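Local coordinates for protein extracellular invertase (Aspergillus kawachii, PDB 5XH8) that probably hydrolyses sucrose and, with high transfructosylation activity, transfers fructosyl groups to make fructooligosaccharides such as 1-kestose, at residues V444-R449 against N574-H579. Numbering follows the deposited sequence.
Sequences VVPFKR and NISFFH
Phe577 O takes one hydrogen bond and one CA-H...O contact from the 444-446 strand. Val445 N donates the hydrogen bond to Phe577 O (3.0 Å), nearly straight at 159°. Val444 CA lies 3.3 Å from Phe577 O in the CA-H...O contact. Phe577 N returns a more bent bond to Val445 O, so Val445 and Phe577 form an antiparallel hydrogen-bonded pair. Past Pro446, Phe447 N continues the ladder with a bond of 2.9 Å to Ile575 O.

The Phe447 ring lies against the side chains of Ile575 and Phe577. Its CG is anti to the carbonyl carbon (chi1 -85°), which sets Phe447 CG 3.5 Å from Ile575 O. Ile575 CG2 sits over the centre of one face, a CH-pi contact 3.5 Å from the Phe447 centroid. Phe447 CE1 in turn lies over the centre of the Phe577 ring, with the two planes oblique at 41°. Phe587 meets Phe577 edge-to-face. On the other sheet face, Ser576 OG lies 3.2 Å from Pro446 CA, and Val444 CG1 reaches the edge of the Phe578 ring.

The short 444-446 strand thus borders a six-stranded antiparallel sheet. The Phe447 and Phe577 rings meet Val590 of strand 585-594, in the other sheet of the C-terminal beta-sandwich characteristic of glycoside hydrolase family 32.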
loop_
_atom_site.group_PDB
_atom_site.type_symbol
_atom_site.label_atom_id
_atom_site.label_comp_id
_atom_site.label_asym_id
_atom_site.label_seq_id
_atom_site.Cartn_x
_atom_site.Cartn_y
_atom_site.Cartn_z
ATOM N N VAL A 444 -21.779 -1.916 -58.799
ATOM C CA VAL A 444 -20.343 -2.050 -58.588
ATOM C C VAL A 444 -19.624 -2.177 -59.934
ATOM O O VAL A 444 -19.986 -3.020 -60.766
ATOM C CB VAL A 444 -19.986 -3.240 -57.646
ATOM C CG1 VAL A 444 -20.846 -3.194 -56.394
ATOM C CG2 VAL A 444 -20.121 -4.596 -58.329
ATOM N N VAL A 445 -18.606 -1.342 -60.132
ATOM C CA VAL A 445 -17.859 -1.280 -61.374
ATOM C C VAL A 445 -16.436 -1.771 -61.115
ATOM O O VAL A 445 -15.641 -1.032 -60.539
ATOM C CB VAL A 445 -17.822 0.173 -61.908
ATOM C CG1 VAL A 445 -17.031 0.254 -63.211
ATOM C CG2 VAL A 445 -19.239 0.716 -62.067
ATOM N N PRO A 446 -16.096 -3.005 -61.562
ATOM C CA PRO A 446 -14.747 -3.531 -61.339
ATOM C C PRO A 446 -13.635 -2.604 -61.794
ATOM O O PRO A 446 -13.780 -1.933 -62.804
ATOM C CB PRO A 446 -14.732 -4.822 -62.165
ATOM C CG PRO A 446 -16.161 -5.264 -62.180
ATOM C CD PRO A 446 -16.963 -3.995 -62.242
ATOM N N PHE A 447 -12.544 -2.549 -61.040
ATOM C CA PHE A 447 -11.338 -1.857 -61.488
ATOM C C PHE A 447 -10.770 -2.636 -62.668
ATOM O O PHE A 447 -10.915 -3.855 -62.728
ATOM C CB PHE A 447 -10.266 -1.784 -60.371
ATOM C CG PHE A 447 -10.426 -0.625 -59.395
ATOM C CD1 PHE A 447 -11.663 -0.031 -59.139
ATOM C CD2 PHE A 447 -9.312 -0.148 -58.697
ATOM C CE1 PHE A 447 -11.776 1.032 -58.246
ATOM C CE2 PHE A 447 -9.429 0.909 -57.796
ATOM C CZ PHE A 447 -10.657 1.499 -57.577
ATOM N N LYS A 448 -10.123 -1.940 -63.596
ATOM C CA LYS A 448 -9.415 -2.602 -64.687
ATOM C C LYS A 448 -8.298 -3.474 -64.144
ATOM O O LYS A 448 -8.028 -4.558 -64.682
ATOM C CB LYS A 448 -8.833 -1.579 -65.668
ATOM C CG LYS A 448 -8.428 -2.197 -66.996
ATOM C CD LYS A 448 -7.569 -1.262 -67.827
ATOM C CE LYS A 448 -7.105 -1.938 -69.109
ATOM N NZ LYS A 448 -5.950 -1.194 -69.686
ATOM N N ARG A 449 -7.630 -2.989 -63.095
ATOM C CA ARG A 449 -6.609 -3.770 -62.402
ATOM C C ARG A 449 -6.818 -3.719 -60.873
ATOM O O ARG A 449 -7.139 -2.684 -60.309
ATOM C CB ARG A 449 -5.243 -3.242 -62.765
ATOM C CG ARG A 449 -4.106 -4.108 -62.279
ATOM C CD ARG A 449 -2.813 -3.373 -62.475
ATOM N NE ARG A 449 -1.731 -4.008 -61.744
ATOM C CZ ARG A 449 -0.475 -3.576 -61.761
ATOM N NH1 ARG A 449 -0.135 -2.496 -62.470
ATOM N NH2 ARG A 449 0.457 -4.218 -61.064
ATOM N N ASN A 574 -10.166 -8.399 -55.258
ATOM C CA ASN A 574 -10.643 -7.467 -56.286
ATOM C C ASN A 574 -11.235 -6.226 -55.661
ATOM O O ASN A 574 -11.805 -6.270 -54.554
ATOM C CB ASN A 574 -11.670 -8.125 -57.221
ATOM C CG ASN A 574 -11.067 -9.263 -58.032
ATOM O OD1 ASN A 574 -11.404 -10.429 -57.836
ATOM N ND2 ASN A 574 -10.142 -8.937 -58.902
ATOM N N ILE A 575 -11.114 -5.132 -56.401
ATOM C CA ILE A 575 -11.604 -3.831 -55.980
ATOM C C ILE A 575 -12.541 -3.262 -57.040
ATOM O O ILE A 575 -12.249 -3.359 -58.219
ATOM C CB ILE A 575 -10.431 -2.858 -55.753
ATOM C CG1 ILE A 575 -9.560 -3.347 -54.583
ATOM C CG2 ILE A 575 -10.949 -1.442 -55.490
ATOM C CD1 ILE A 575 -8.306 -2.521 -54.367
ATOM N N SER A 576 -13.638 -2.649 -56.609
ATOM C CA SER A 576 -14.589 -2.014 -57.514
ATOM C C SER A 576 -15.050 -0.681 -56.963
ATOM O O SER A 576 -15.131 -0.517 -55.735
ATOM C CB SER A 576 -15.808 -2.907 -57.687
ATOM O OG SER A 576 -15.404 -4.138 -58.231
ATOM N N PHE A 577 -15.384 0.251 -57.867
ATOM C CA PHE A 577 -16.156 1.449 -57.501
ATOM C C PHE A 577 -17.515 0.965 -57.036
ATOM O O PHE A 577 -18.004 -0.068 -57.500
ATOM C CB PHE A 577 -16.361 2.413 -58.685
ATOM C CG PHE A 577 -15.083 2.942 -59.269
ATOM C CD1 PHE A 577 -14.488 4.071 -58.741
ATOM C CD2 PHE A 577 -14.473 2.304 -60.340
ATOM C CE1 PHE A 577 -13.295 4.550 -59.264
ATOM C CE2 PHE A 577 -13.285 2.779 -60.870
ATOM C CZ PHE A 577 -12.692 3.904 -60.330
ATOM N N PHE A 578 -18.111 1.688 -56.103
ATOM C CA PHE A 578 -19.449 1.377 -55.635
ATOM C C PHE A 578 -20.226 2.676 -55.496
ATOM O O PHE A 578 -19.691 3.670 -55.007
ATOM C CB PHE A 578 -19.417 0.657 -54.283
ATOM C CG PHE A 578 -20.712 0.754 -53.525
ATOM C CD1 PHE A 578 -21.795 -0.042 -53.875
ATOM C CD2 PHE A 578 -20.864 1.669 -52.495
ATOM C CE1 PHE A 578 -22.997 0.053 -53.189
ATOM C CE2 PHE A 578 -22.063 1.769 -51.802
ATOM C CZ PHE A 578 -23.133 0.957 -52.146
ATOM N N HIS A 579 -21.487 2.647 -55.919
ATOM C CA HIS A 579 -22.385 3.807 -55.850
ATOM C C HIS A 579 -23.819 3.277 -55.904
ATOM O O HIS A 579 -24.114 2.390 -56.719
ATOM C CB HIS A 579 -22.066 4.773 -56.998
ATOM C CG HIS A 579 -23.039 5.903 -57.130
ATOM N ND1 HIS A 579 -23.333 6.758 -56.092
ATOM C CD2 HIS A 579 -23.782 6.319 -58.184
ATOM C CE1 HIS A 579 -24.223 7.647 -56.497
ATOM N NE2 HIS A 579 -24.510 7.403 -57.763
#